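Local coordinates for putative uncharacterized protein (PDB 3LNO) that is of unknown function but belongs to the DUF59 family, whose members are linked to iron-sulfur cluster assembly, which suggests a similar role here, at residues Lys12-Leu17 and Asp28-Gly33; Thr49-Ser54 and Pro89-Glu94. All blocks are in the same frame, centred on the assembly; numbering follows the deposited sequence.

Contact 1: residues Lys12-Leu17 and Asp28-Gly33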
ATOM      1  N   LYS A  12      -4.798   9.483  -5.294  1.00 29.49           N
ATOM      2  CA  LYS A  12      -5.135   8.562  -6.379  1.00 28.83           C
ATOM      3  C   LYS A  12      -4.276   7.297  -6.309  1.00 25.48           C
ATOM      4  O   LYS A  12      -4.775   6.178  -6.432  1.00 28.04           O
ATOM      5  CB  LYS A  12      -4.934   9.257  -7.726  1.00 23.37           C
ATOM      6  CG  LYS A  12      -5.209   8.344  -8.917  1.00 29.58           C
ATOM      7  CD  LYS A  12      -4.913   9.076 -10.215  1.00 33.31           C
ATOM      8  CE  LYS A  12      -5.679   8.458 -11.387  1.00 39.62           C
ATOM      9  NZ  LYS A  12      -5.325   9.106 -12.700  1.00 42.80           N
ATOM     10  N   LEU A  13      -2.982   7.461  -6.071  1.00 23.20           N
ATOM     11  CA  LEU A  13      -2.116   6.295  -5.944  1.00 25.03           C
ATOM     12  C   LEU A  13      -2.569   5.412  -4.796  1.00 27.63           C
ATOM     13  O   LEU A  13      -2.573   4.184  -4.911  1.00 21.81           O
ATOM     14  CB  LEU A  13      -0.654   6.699  -5.743  1.00 20.01           C
ATOM     15  CG  LEU A  13       0.090   7.378  -6.897  1.00 26.33           C
ATOM     16  CD1 LEU A  13       1.475   7.812  -6.417  1.00 26.92           C
ATOM     17  CD2 LEU A  13       0.240   6.438  -8.057  1.00 22.01           C
ATOM     18  N   TYR A  14      -2.925   6.022  -3.670  1.00 23.08           N
ATOM     19  CA  TYR A  14      -3.269   5.231  -2.482  1.00 22.69           C
ATOM     20  C   TYR A  14      -4.542   4.416  -2.726  1.00 22.45           C
ATOM     21  O   TYR A  14      -4.623   3.248  -2.353  1.00 21.07           O
ATOM     22  CB  TYR A  14      -3.431   6.161  -1.266  1.00 22.03           C
ATOM     23  CG  TYR A  14      -3.759   5.507   0.053  1.00 20.70           C
ATOM     24  CD1 TYR A  14      -2.749   5.096   0.918  1.00 26.17           C
ATOM     25  CD2 TYR A  14      -5.091   5.318   0.453  1.00 23.61           C
ATOM     26  CE1 TYR A  14      -3.035   4.514   2.129  1.00 27.91           C
ATOM     27  CE2 TYR A  14      -5.392   4.707   1.664  1.00 23.73           C
ATOM     28  CZ  TYR A  14      -4.365   4.333   2.502  1.00 29.24           C
ATOM     29  OH  TYR A  14      -4.661   3.754   3.708  1.00 32.17           O
ATOM     30  N   ALA A  15      -5.523   5.032  -3.374  1.00 23.15           N
ATOM     31  CA  ALA A  15      -6.790   4.352  -3.673  1.00 26.11           C
ATOM     32  C   ALA A  15      -6.545   3.151  -4.582  1.00 27.56           C
ATOM     33  O   ALA A  15      -7.185   2.110  -4.455  1.00 27.64           O
ATOM     34  CB  ALA A  15      -7.835   5.349  -4.353  1.00 19.17           C
ATOM     35  N   ASN A  16      -5.603   3.278  -5.501  1.00 24.93           N
ATOM     36  CA  ASN A  16      -5.354   2.158  -6.408  1.00 26.27           C
ATOM     37  C   ASN A  16      -4.665   0.970  -5.723  1.00 23.78           C
ATOM     38  O   ASN A  16      -4.704  -0.153  -6.222  1.00 24.99           O
ATOM     39  CB  ASN A  16      -4.583   2.627  -7.639  1.00 23.41           C
ATOM     40  CG  ASN A  16      -5.507   3.188  -8.690  1.00 26.81           C
ATOM     41  OD1 ASN A  16      -6.007   2.449  -9.543  1.00 28.39           O
ATOM     42  ND2 ASN A  16      -5.768   4.499  -8.619  1.00 27.47           N
ATOM     43  N   LEU A  17      -4.041   1.220  -4.570  1.00 20.89           N
ATOM     44  CA  LEU A  17      -3.392   0.157  -3.803  1.00 18.90           C
ATOM     45  C   LEU A  17      -4.429  -0.799  -3.186  1.00 25.25           C
ATOM     46  O   LEU A  17      -4.083  -1.866  -2.666  1.00 26.11           O
ATOM     47  CB  LEU A  17      -2.489   0.765  -2.731  1.00 20.37           C
ATOM     48  CG  LEU A  17      -1.227   1.471  -3.262  1.00 25.28           C
ATOM     49  CD1 LEU A  17      -0.439   2.053  -2.089  1.00 21.60           C
ATOM     50  CD2 LEU A  17      -0.342   0.456  -4.045  1.00 24.50           C
ATOM     51  N   ASP A  28      -6.933  -6.401   1.134  1.00 29.50           N
ATOM     52  CA  ASP A  28      -5.972  -5.528   0.450  1.00 27.29           C
ATOM     53  C   ASP A  28      -5.095  -4.783   1.439  1.00 28.01           C
ATOM     54  O   ASP A  28      -5.475  -4.597   2.594  1.00 22.47           O
ATOM     55  CB  ASP A  28      -6.663  -4.539  -0.469  1.00 37.93           C
ATOM     56  CG  ASP A  28      -7.456  -3.490   0.291  1.00 52.51           C
ATOM     57  OD1 ASP A  28      -6.836  -2.547   0.851  1.00 53.24           O
ATOM     58  OD2 ASP A  28      -8.710  -3.604   0.317  1.00 56.44           O
ATOM     59  N   ILE A  29      -3.937  -4.328   0.979  1.00 26.69           N
ATOM     60  CA  ILE A  29      -2.944  -3.778   1.897  1.00 27.43           C
ATOM     61  C   ILE A  29      -3.377  -2.452   2.524  1.00 24.17           C
ATOM     62  O   ILE A  29      -2.918  -2.073   3.603  1.00 29.19           O
ATOM     63  CB  ILE A  29      -1.564  -3.660   1.208  1.00 26.50           C
ATOM     64  CG1 ILE A  29      -1.619  -2.678   0.037  1.00 24.22           C
ATOM     65  CG2 ILE A  29      -1.143  -5.014   0.695  1.00 24.84           C
ATOM     66  CD1 ILE A  29      -0.251  -2.401  -0.617  1.00 25.32           C
ATOM     67  N   VAL A  30      -4.216  -1.717   1.815  1.00 21.75           N
ATOM     68  CA  VAL A  30      -4.787  -0.487   2.328  1.00 24.61           C
ATOM     69  C   VAL A  30      -5.697  -0.794   3.533  1.00 28.96           C
ATOM     70  O   VAL A  30      -5.470  -0.284   4.649  1.00 27.95           O
ATOM     71  CB  VAL A  30      -5.539   0.281   1.202  1.00 26.77           C
ATOM     72  CG1 VAL A  30      -6.462   1.346   1.776  1.00 26.39           C
ATOM     73  CG2 VAL A  30      -4.527   0.928   0.270  1.00 31.78           C
ATOM     74  N   ASN A  31      -6.694  -1.657   3.329  1.00 23.61           N
ATOM     75  CA  ASN A  31      -7.586  -2.023   4.430  1.00 22.94           C
ATOM     76  C   ASN A  31      -6.869  -2.744   5.577  1.00 24.03           C
ATOM     77  O   ASN A  31      -7.282  -2.639   6.724  1.00 28.14           O
ATOM     78  CB  ASN A  31      -8.824  -2.784   3.931  1.00 22.79           C
ATOM     79  CG  ASN A  31      -9.847  -1.857   3.285  1.00 32.26           C
ATOM     80  OD1 ASN A  31      -9.953  -1.811   2.062  1.00 40.90           O
ATOM     81  ND2 ASN A  31     -10.594  -1.099   4.107  1.00 26.56           N
ATOM     82  N   LEU A  32      -5.756  -3.414   5.284  1.00 24.79           N
ATOM     83  CA  LEU A  32      -4.987  -4.003   6.373  1.00 25.91           C
ATOM     84  C   LEU A  32      -4.251  -2.981   7.240  1.00 25.94           C
ATOM     85  O   LEU A  32      -3.864  -3.292   8.356  1.00 26.32           O
ATOM     86  CB  LEU A  32      -3.969  -5.014   5.862  1.00 26.39           C
ATOM     87  CG  LEU A  32      -4.508  -6.422   5.626  1.00 33.33           C
ATOM     88  CD1 LEU A  32      -3.372  -7.313   5.143  1.00 33.76           C
ATOM     89  CD2 LEU A  32      -5.156  -6.994   6.889  1.00 32.60           C
ATOM     90  N   GLY A  33      -4.042  -1.781   6.722  1.00 25.10           N
ATOM     91  CA  GLY A  33      -3.247  -0.798   7.438  1.00 21.69           C
ATOM     92  C   GLY A  33      -1.755  -0.955   7.195  1.00 27.03           C
ATOM     93  O   GLY A  33      -0.944  -0.473   8.002  1.00 18.16           O
TER
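A chi1 of -179° swings the Y14 ring away from its own amide nitrogen and out from helix 3-16 to V30. In V30 a chi1 of 164° sends CG1 off on the side remote from the residue's own N and turns CG2 toward the end of the first helix. The two methyls do different work. V30 CG2 lies over one face of the Y14 ring, 4.1 Å from the centroid and 13° off the ring normal, a CH-pi contact displaced toward the rim. CG1 meets the far half of the same ring, 3.5 Å from Y14 CE2, and is also close to CZ and OH.

V30 CG2 also packs against the end of the helix, 3.6 Å from L17 CB and 3.5 Å from the carbonyl O of Y14, so one methyl touches ring, backbone and leucine together. I29 places CG1 3.7 Å from the carbonyl O of L17, and its CD1 forms a loose apolar pair with L17 CB at 4.4 Å. No hydrogen bond crosses between 12-17 and 28-33; the contact rests on dispersion and shape.

Polar bonds instead shape each segment. N16 ND2 donates to K12 O at 2.9 Å in a nearly straight bond, while N16 N reaches that oxygen from the opposite face of the carbonyl plane, so two donors grip it. D28 OD1 accepts from N31 N at 2.6 Å, met from above the carboxylate plane, and thereby N-caps the short turn that presents V30. Beyond the pair, L17 packs on L71 and I29 on V67, both of helix 60-74, whereas Y14 leans on V35 and V38 of strand 35-40. Within the alpha-beta fold, an Asp-capped single turn, closed at G33 by a Schellman motif, thus packs on the last turn of helix 3-16.

Contact 2: residues Thr49-Ser54 and Pro89-Glu94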
ATOM      1  N   THR A  49       5.747   3.791   1.249  1.00 19.02           N
ATOM      2  CA  THR A  49       6.371   3.231   2.456  1.00 17.88           C
ATOM      3  C   THR A  49       5.352   2.319   3.128  1.00 25.46           C
ATOM      4  O   THR A  49       4.236   2.737   3.469  1.00 23.51           O
ATOM      5  CB  THR A  49       6.717   4.389   3.445  1.00 30.31           C
ATOM      6  OG1 THR A  49       7.539   5.344   2.769  1.00 30.35           O
ATOM      7  CG2 THR A  49       7.443   3.894   4.700  1.00 27.73           C
HETATM    8  N   MSE A  50       5.722   1.067   3.317  1.00 27.06           N
HETATM    9  CA  MSE A  50       4.785   0.122   3.880  1.00 28.10           C
HETATM   10  C   MSE A  50       5.506  -0.880   4.762  1.00 26.88           C
HETATM   11  O   MSE A  50       6.747  -0.932   4.798  1.00 26.87           O
HETATM   12  CB  MSE A  50       4.042  -0.598   2.755  1.00 22.52           C
HETATM   13  CG  MSE A  50       4.935  -1.520   1.932  1.00 23.72           C
HETATM   14 SE   MSE A  50       3.893  -2.339   0.468  0.74 32.36          SE
HETATM   15  CE  MSE A  50       2.544  -3.337   1.492  1.00 21.99           C
ATOM     16  N   THR A  51       4.726  -1.659   5.497  1.00 25.76           N
ATOM     17  CA  THR A  51       5.290  -2.753   6.282  1.00 30.09           C
ATOM     18  C   THR A  51       4.584  -4.060   5.912  1.00 27.70           C
ATOM     19  O   THR A  51       3.789  -4.079   4.979  1.00 31.86           O
ATOM     20  CB  THR A  51       5.190  -2.464   7.772  1.00 30.63           C
ATOM     21  OG1 THR A  51       6.002  -3.408   8.474  1.00 31.71           O
ATOM     22  CG2 THR A  51       3.740  -2.578   8.256  1.00 25.91           C
HETATM   23  N   MSE A  52       4.901  -5.159   6.592  1.00 33.17           N
HETATM   24  CA  MSE A  52       4.200  -6.428   6.374  1.00 32.15           C
HETATM   25  C   MSE A  52       3.545  -6.832   7.681  1.00 38.46           C
HETATM   26  O   MSE A  52       3.792  -6.208   8.716  1.00 38.89           O
HETATM   27  CB  MSE A  52       5.178  -7.511   5.953  1.00 36.81           C
HETATM   28  CG  MSE A  52       5.919  -7.168   4.674  1.00 36.15           C
HETATM   29 SE   MSE A  52       4.684  -7.356   3.191  0.64 41.57          SE
HETATM   30  CE  MSE A  52       5.391  -5.884   2.108  1.00 42.53           C
ATOM     31  N   THR A  53       2.723  -7.873   7.662  1.00 32.61           N
ATOM     32  CA  THR A  53       2.084  -8.294   8.907  1.00 40.11           C
ATOM     33  C   THR A  53       3.066  -8.835   9.958  1.00 45.06           C
ATOM     34  O   THR A  53       2.769  -8.818  11.146  1.00 46.88           O
ATOM     35  CB  THR A  53       0.965  -9.308   8.665  1.00 43.03           C
ATOM     36  OG1 THR A  53       1.488 -10.442   7.957  1.00 53.71           O
ATOM     37  CG2 THR A  53      -0.123  -8.677   7.848  1.00 44.57           C
ATOM     38  N   SER A  54       4.227  -9.305   9.508  1.00 45.62           N
ATOM     39  CA  SER A  54       5.254  -9.902  10.374  1.00 50.16           C
ATOM     40  C   SER A  54       6.580  -9.882   9.630  1.00 51.37           C
ATOM     41  O   SER A  54       6.601 -10.023   8.403  1.00 46.69           O
ATOM     42  CB  SER A  54       4.917 -11.365  10.711  1.00 47.40           C
ATOM     43  OG  SER A  54       4.794 -12.143   9.519  1.00 46.42           O
ATOM     44  N   PRO A  89       7.003   2.164  12.777  1.00 35.40           N
ATOM     45  CA  PRO A  89       6.462   1.378  13.886  1.00 32.09           C
ATOM     46  C   PRO A  89       5.920   0.018  13.402  1.00 33.69           C
ATOM     47  O   PRO A  89       5.605  -0.173  12.229  1.00 33.62           O
ATOM     48  CB  PRO A  89       5.281   2.250  14.367  1.00 28.05           C
ATOM     49  CG  PRO A  89       4.800   2.855  13.063  1.00 31.48           C
ATOM     50  CD  PRO A  89       6.093   3.267  12.409  1.00 30.61           C
ATOM     51  N   PRO A  90       5.791  -0.928  14.320  1.00 37.43           N
ATOM     52  CA  PRO A  90       5.457  -2.283  13.891  1.00 37.88           C
ATOM     53  C   PRO A  90       3.973  -2.373  13.580  1.00 34.06           C
ATOM     54  O   PRO A  90       3.174  -1.763  14.257  1.00 33.22           O
ATOM     55  CB  PRO A  90       5.770  -3.133  15.132  1.00 39.23           C
ATOM     56  CG  PRO A  90       6.235  -2.165  16.203  1.00 43.59           C
ATOM     57  CD  PRO A  90       5.844  -0.800  15.781  1.00 41.77           C
ATOM     58  N   TRP A  91       3.598  -3.140  12.575  1.00 29.94           N
ATOM     59  CA  TRP A  91       2.182  -3.356  12.325  1.00 27.87           C
ATOM     60  C   TRP A  91       1.461  -4.056  13.482  1.00 26.73           C
ATOM     61  O   TRP A  91       2.051  -4.782  14.269  1.00 35.62           O
ATOM     62  CB  TRP A  91       1.989  -4.162  11.035  1.00 27.59           C
ATOM     63  CG  TRP A  91       0.546  -4.362  10.649  1.00 28.25           C
ATOM     64  CD1 TRP A  91      -0.249  -3.499   9.944  1.00 27.05           C
ATOM     65  CD2 TRP A  91      -0.253  -5.528  10.902  1.00 27.92           C
ATOM     66  NE1 TRP A  91      -1.502  -4.060   9.747  1.00 22.85           N
ATOM     67  CE2 TRP A  91      -1.532  -5.292  10.351  1.00 31.59           C
ATOM     68  CE3 TRP A  91      -0.024  -6.729  11.575  1.00 30.43           C
ATOM     69  CZ2 TRP A  91      -2.566  -6.224  10.435  1.00 34.73           C
ATOM     70  CZ3 TRP A  91      -1.046  -7.644  11.657  1.00 38.52           C
ATOM     71  CH2 TRP A  91      -2.304  -7.385  11.094  1.00 36.78           C
ATOM     72  N   SER A  92       0.164  -3.837  13.573  1.00 31.87           N
ATOM     73  CA  SER A  92      -0.680  -4.655  14.414  1.00 31.61           C
ATOM     74  C   SER A  92      -2.086  -4.569  13.848  1.00 26.79           C
ATOM     75  O   SER A  92      -2.410  -3.665  13.097  1.00 29.65           O
ATOM     76  CB  SER A  92      -0.658  -4.147  15.871  1.00 39.83           C
ATOM     77  OG  SER A  92      -1.694  -3.202  16.116  1.00 37.44           O
ATOM     78  N   LYS A  93      -2.924  -5.500  14.257  1.00 30.03           N
ATOM     79  CA  LYS A  93      -4.291  -5.588  13.827  1.00 29.09           C
ATOM     80  C   LYS A  93      -5.139  -4.352  14.186  1.00 24.32           C
ATOM     81  O   LYS A  93      -6.146  -4.104  13.540  1.00 27.13           O
ATOM     82  CB  LYS A  93      -4.919  -6.846  14.440  1.00 40.29           C
ATOM     83  CG  LYS A  93      -4.937  -6.800  15.966  1.00 53.75           C
ATOM     84  CD  LYS A  93      -5.384  -8.116  16.580  1.00 66.12           C
ATOM     85  CE  LYS A  93      -5.331  -8.044  18.104  1.00 74.24           C
ATOM     86  NZ  LYS A  93      -5.498  -9.393  18.740  1.00 82.32           N
ATOM     87  N   GLU A  94      -4.719  -3.573  15.184  1.00 23.39           N
ATOM     88  CA  GLU A  94      -5.396  -2.316  15.524  1.00 27.77           C
ATOM     89  C   GLU A  94      -5.389  -1.342  14.369  1.00 23.57           C
ATOM     90  O   GLU A  94      -6.272  -0.490  14.285  1.00 30.28           O
ATOM     91  CB  GLU A  94      -4.781  -1.648  16.756  1.00 32.36           C
ATOM     92  CG  GLU A  94      -5.242  -2.223  18.097  1.00 42.12           C
ATOM     93  CD  GLU A  94      -4.724  -1.405  19.310  1.00 86.28           C
ATOM     94  OE1 GLU A  94      -3.511  -1.068  19.355  1.00 80.14           O
ATOM     95  OE2 GLU A  94      -5.534  -1.100  20.221  1.00 86.68           O
TER
HETATM   96  O   HOH W   1       5.447  -4.431  10.922  1.00 32.91           O
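T53 and W91 are the closest pair of CA atoms, 6.0 Å apart, where the chain leaving strand 46-50, extended through T51 and M52 and turning at T53, passes the loop that follows strand 81-85. The indole of W91 carries the contact. Its six-membered ring receives T53 CG2 over one face, 4.0 Å from the centroid and 9° off the normal, a CH-pi contact almost over the centre of that ring and hence off-centre on the indole. T53 lies side by side with the tryptophan, and its carbonyl O comes within 3.5 Å of W91 CE3. The opposite face of the indole is met toward the rim by the backbone N of K93, two residues on from the tryptophan itself.

At the root of the side chain, T51 CG2 crosses W91 at about a right angle and packs 3.6 Å from W91 CB. A T51 chi1 of -168° leaves that methyl for W91 and turns the hydroxyl to water 1. This water donates to T51 OG1 at 2.7 Å and accepts from W91 N at 2.8 Å, bridging the segments; OG1 also bonds to V86 O.

The chemistry is therefore divided: T53's methyl and K93 N, on opposite faces, and T51's methyl against CB probably limit tilting, a single water links the polar groups at the base, and the bond from W91 NE1 to L32 O would restrict the ring's rotation.

Overall arrangement
The two contacts lie in series along the chain, with centres about 14 Å apart, and meet directly through the helix 29-32 end of contact 1. W91 NE1 of contact 2 probably hydrogen-bonds L32 O, at 2.8 Å, and W91 CD1 packs 3.7 Å from G33 O, so the indole edge bearing NE1 and CD1 packs on the backbone at the end of the short helix. A second, apolar junction is I29 CD1 against CE of selenomethionine M50, 3.6 Å apart, beside helix 60-74. Contact 1 sits near the middle of the chain, its centre about 5 Å from the chain's centre, whereas contact 2 lies about 11 Å out. Neither includes a bound ligand or metal.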